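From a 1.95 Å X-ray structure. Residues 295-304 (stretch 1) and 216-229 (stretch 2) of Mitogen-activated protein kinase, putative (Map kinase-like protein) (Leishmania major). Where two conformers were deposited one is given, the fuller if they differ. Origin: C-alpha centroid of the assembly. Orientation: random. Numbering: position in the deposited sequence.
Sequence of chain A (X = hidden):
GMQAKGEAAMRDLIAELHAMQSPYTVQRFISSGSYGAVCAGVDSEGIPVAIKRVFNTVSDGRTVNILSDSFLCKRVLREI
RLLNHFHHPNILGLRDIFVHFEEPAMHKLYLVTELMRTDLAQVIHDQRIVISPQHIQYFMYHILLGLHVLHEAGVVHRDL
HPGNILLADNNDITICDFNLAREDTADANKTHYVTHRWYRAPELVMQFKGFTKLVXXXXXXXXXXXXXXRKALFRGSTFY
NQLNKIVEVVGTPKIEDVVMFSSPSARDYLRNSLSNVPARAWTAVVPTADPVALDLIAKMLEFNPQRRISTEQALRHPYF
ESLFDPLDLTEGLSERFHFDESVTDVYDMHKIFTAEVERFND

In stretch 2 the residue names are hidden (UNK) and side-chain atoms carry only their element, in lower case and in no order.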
# COMPACT_ATOMS: atom_id res chain seq x y z
N ASP A 295 23.30 4.03 7.48
CA ASP A 295 23.87 3.27 6.38
C ASP A 295 22.74 2.61 5.58
O ASP A 295 22.72 2.72 4.36
CB ASP A 295 24.86 2.22 6.90
CG ASP A 295 25.51 1.47 5.76
OD1 ASP A 295 26.38 2.08 5.07
OD2 ASP A 295 25.06 0.35 5.46
N LEU A 296 21.78 1.98 6.27
CA LEU A 296 20.65 1.37 5.55
C LEU A 296 19.75 2.44 4.90
O LEU A 296 19.42 2.32 3.71
CB LEU A 296 19.84 0.46 6.49
CG LEU A 296 18.52 -0.09 5.88
CD1 LEU A 296 18.81 -0.94 4.57
CD2 LEU A 296 17.76 -0.94 6.95
N ILE A 297 19.38 3.49 5.63
CA ILE A 297 18.55 4.57 5.05
C ILE A 297 19.19 5.10 3.78
O ILE A 297 18.50 5.28 2.78
CB ILE A 297 18.34 5.73 6.07
CG1 ILE A 297 17.43 5.29 7.21
CG2 ILE A 297 17.76 7.01 5.37
CD1 ILE A 297 17.46 6.26 8.45
N ALA A 298 20.50 5.38 3.81
CA ALA A 298 21.21 5.95 2.62
C ALA A 298 21.14 4.96 1.43
O ALA A 298 21.00 5.37 0.29
CB ALA A 298 22.68 6.21 2.98
N LYS A 299 21.19 3.66 1.71
CA LYS A 299 21.07 2.63 0.65
C LYS A 299 19.68 2.49 0.08
O LYS A 299 19.53 2.18 -1.09
CB LYS A 299 21.63 1.32 1.13
CG LYS A 299 23.16 1.42 1.26
CD LYS A 299 23.77 0.29 2.09
CE LYS A 299 25.28 0.53 2.14
NZ LYS A 299 25.97 -0.44 3.06
N MET A 300 18.65 2.70 0.91
CA MET A 300 17.26 2.67 0.43
C MET A 300 16.97 3.92 -0.38
O MET A 300 16.07 3.91 -1.21
CB MET A 300 16.27 2.63 1.61
CG MET A 300 16.48 1.37 2.48
SD MET A 300 15.58 1.43 4.07
CE MET A 300 14.08 0.87 3.58
N LEU A 301 17.65 5.03 -0.04
CA LEU A 301 17.35 6.31 -0.71
C LEU A 301 18.37 6.64 -1.79
O LEU A 301 18.80 7.79 -1.90
CB LEU A 301 17.20 7.44 0.33
CG LEU A 301 16.00 7.27 1.33
CD1 LEU A 301 16.04 8.36 2.37
CD2 LEU A 301 14.65 7.24 0.61
N GLU A 302 18.74 5.63 -2.61
CA GLU A 302 19.59 5.87 -3.77
C GLU A 302 18.69 6.47 -4.83
O GLU A 302 17.65 5.89 -5.12
CB GLU A 302 20.22 4.57 -4.34
CG GLU A 302 21.48 4.20 -3.60
CD GLU A 302 22.71 5.03 -3.91
OE1 GLU A 302 22.71 5.83 -4.87
OE2 GLU A 302 23.72 4.83 -3.20
N PHE A 303 19.10 7.59 -5.41
CA PHE A 303 18.31 8.29 -6.43
C PHE A 303 18.04 7.34 -7.61
O PHE A 303 16.92 7.24 -8.11
CB PHE A 303 19.09 9.52 -6.93
CG PHE A 303 18.28 10.44 -7.82
CD1 PHE A 303 17.62 11.54 -7.29
CD2 PHE A 303 18.16 10.17 -9.18
CE1 PHE A 303 16.87 12.39 -8.13
CE2 PHE A 303 17.38 11.01 -10.01
CZ PHE A 303 16.78 12.13 -9.48
N ASN A 304 19.07 6.64 -8.04
CA ASN A 304 18.95 5.74 -9.19
C ASN A 304 18.51 4.34 -8.70
O ASN A 304 19.28 3.71 -7.97
CB ASN A 304 20.30 5.68 -9.94
CG ASN A 304 20.32 4.74 -11.12
OD1 ASN A 304 19.35 4.06 -11.39
ND2 ASN A 304 21.42 4.73 -11.92
N UNK A 216 9.15 0.88 -4.23
CA UNK A 216 8.70 0.62 -2.86
C UNK A 216 9.81 0.76 -1.84
O UNK A 216 9.52 1.11 -0.69
c UNK A 216 6.73 -0.89 -3.50
o UNK A 216 6.11 0.17 -3.80
o UNK A 216 6.33 -2.03 -3.80
c UNK A 216 8.03 -0.77 -2.72
N UNK A 217 11.06 0.45 -2.25
CA UNK A 217 12.23 0.55 -1.38
C UNK A 217 12.50 2.02 -1.04
O UNK A 217 12.90 2.33 0.08
s UNK A 217 13.02 -2.28 -0.25
c UNK A 217 14.51 -1.82 0.62
c UNK A 217 13.41 -1.67 -1.91
c UNK A 217 13.46 -0.15 -2.02
N UNK A 218 12.25 2.92 -2.01
CA UNK A 218 12.39 4.37 -1.81
C UNK A 218 11.35 4.82 -0.77
O UNK A 218 11.70 5.54 0.16
c UNK A 218 13.09 8.78 -2.64
c UNK A 218 15.70 8.21 -3.34
n UNK A 218 11.76 8.78 -2.33
c UNK A 218 14.04 9.82 -2.59
c UNK A 218 13.45 7.45 -2.94
c UNK A 218 12.27 6.66 -2.85
c UNK A 218 12.16 5.17 -3.11
c UNK A 218 14.79 7.17 -3.29
c UNK A 218 11.27 7.51 -2.46
c UNK A 218 15.34 9.51 -2.93
N UNK A 219 10.07 4.42 -0.94
CA UNK A 219 9.01 4.79 0.01
C UNK A 219 9.32 4.31 1.43
O UNK A 219 9.11 5.03 2.41
c UNK A 219 7.65 4.27 -0.45
o UNK A 219 7.38 4.60 -1.80
N UNK A 220 9.81 3.07 1.52
CA UNK A 220 10.17 2.48 2.81
C UNK A 220 11.30 3.30 3.51
O UNK A 220 11.24 3.47 4.71
c UNK A 220 10.57 1.02 2.61
N UNK A 221 12.30 3.75 2.76
CA UNK A 221 13.39 4.58 3.28
C UNK A 221 12.85 5.91 3.79
O UNK A 221 13.29 6.39 4.83
N UNK A 222 11.87 6.50 3.07
CA UNK A 222 11.21 7.75 3.50
C UNK A 222 10.49 7.49 4.82
O UNK A 222 10.58 8.30 5.72
c UNK A 222 10.24 8.24 2.43
s UNK A 222 11.06 8.91 0.96
N UNK A 223 9.77 6.36 4.92
CA UNK A 223 9.04 6.00 6.14
C UNK A 223 10.00 5.81 7.31
O UNK A 223 9.77 6.36 8.39
c UNK A 223 8.11 4.77 5.92
c UNK A 223 7.56 4.22 7.26
c UNK A 223 6.96 5.14 4.98
N UNK A 224 11.13 5.12 7.07
CA UNK A 224 12.15 4.86 8.10
C UNK A 224 12.68 6.20 8.67
O UNK A 224 12.64 6.39 9.88
c UNK A 224 16.59 2.35 9.43
c UNK A 224 14.29 3.62 8.58
c UNK A 224 13.30 4.04 7.52
s UNK A 224 15.37 2.29 8.06
N UNK A 225 13.16 7.12 7.80
CA UNK A 225 13.66 8.46 8.23
C UNK A 225 12.58 9.24 9.00
O UNK A 225 12.86 9.91 10.01
c UNK A 225 14.13 9.26 7.01
N UNK A 226 11.33 9.10 8.56
CA UNK A 226 10.22 9.80 9.18
C UNK A 226 9.95 9.31 10.59
O UNK A 226 9.55 10.10 11.44
o UNK A 226 6.79 10.36 6.66
c UNK A 226 7.83 10.60 8.81
o UNK A 226 5.54 10.97 8.36
c UNK A 226 8.96 9.69 8.33
c UNK A 226 6.64 10.66 7.87
N UNK A 227 10.17 8.01 10.86
CA UNK A 227 9.93 7.51 12.22
C UNK A 227 10.99 8.06 13.17
O UNK A 227 10.71 8.23 14.34
c UNK A 227 9.45 3.01 10.82
s UNK A 227 8.47 3.59 12.10
c UNK A 227 8.61 5.37 11.80
c UNK A 227 9.93 5.97 12.24
N UNK A 228 12.22 8.28 12.67
CA UNK A 228 13.28 8.86 13.52
C UNK A 228 13.00 10.35 13.75
O UNK A 228 13.05 10.84 14.88
c UNK A 228 14.66 8.72 12.86
c UNK A 228 16.51 5.72 14.32
c UNK A 228 15.31 7.37 13.00
c UNK A 228 16.50 4.84 13.25
c UNK A 228 15.29 6.46 11.93
c UNK A 228 15.95 7.00 14.18
c UNK A 228 15.87 5.19 12.06
N UNK A 229 12.73 11.07 12.64
CA UNK A 229 12.51 12.52 12.63
C UNK A 229 11.16 12.99 13.14
O UNK A 229 11.06 14.14 13.58
c UNK A 229 12.81 13.09 11.24
o UNK A 229 15.10 12.57 11.65
c UNK A 229 14.27 12.99 10.85
n UNK A 229 14.61 13.30 9.60

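Position 216 has two carbons, the second carrying two oxygens. It does not touch stretch 1, and both oxygens are hydrogen-bonded elsewhere in the structure. It is Asp 216.

Position 217 is an unbranched chain of two carbons, a sulfur and a carbon. Its end carbon lies 4.0 Å from Met 300 CE, and its backbone O lies 3.7 Å from Met 300 CB. It is Met 217.

Position 218 has one carbon, then fused five- and six-membered rings with eight carbons and one nitrogen. Leu 301 CD2 sits over one face, 3.8 Å from the centroid of the six-membered ring. Glu 302 O meets the ring edge, 3.5 Å from a carbon of the six-membered ring. It is Trp 218; that carbon is CZ3.

Position 219 has one carbon and one oxygen. Its CA-to-CB bond points away from stretch 1, and its oxygen is hydrogen-bonded elsewhere in the structure. It is Ser 219.

Position 220 has a single carbon, 3.6 Å from Met 300 CE. It is Ala 220.

Position 221 has no side-chain atoms. An ideal CB here would lie 2.9 Å from both Leu 301 CD2 and Met 300 CB, a clash with each. It is Gly 221.

Position 222 has one carbon and one sulfur. The sulfur is 4.0 Å from Leu 301 CD2. It is Cys 222.

Position 223 has one carbon carrying two more, out of reach of stretch 1. It is Val 223.

Position 224 is again two carbons, a sulfur and a carbon, unbranched. The sulfur is 3.7 Å from Ile 297 CG1 and 4.1 Å from Met 300 SD. It is Met 224.

Position 225 has one carbon, pointing toward stretch 1. Its CA is 4.4 Å from Ile 297 CD1. It is Ala 225.

Position 226 has three carbons, the third carrying two oxygens, without contact here. It is Glu 226.

Position 227 has two carbons, a sulfur and a carbon, unbranched and out of reach. It is Met 227.

Position 228 has one carbon and a six-carbon ring. A ring carbon is 4.1 Å from Ile 297 CD1. It is Phe 228.

Position 229 has two carbons, the second carrying an oxygen and a nitrogen, out of reach. It is Asn 229.

The helices run roughly antiparallel, at 144°, with axes 8.7 Å apart at closest approach. No hydrogen bond crosses; the packing is largely apolar. Met 300 is a knob among Met 217, Ala 220, Gly 221 and Met 224. The bare Gly 221 lets the backbones approach, its CA lying 5.2 Å from Met 300 CA. Leu 301, just past the helix, sets CD2 over one face of the Trp 218 six-membered ring.

Stretch 2 (216-229) DMWSAGCVMAEMFN
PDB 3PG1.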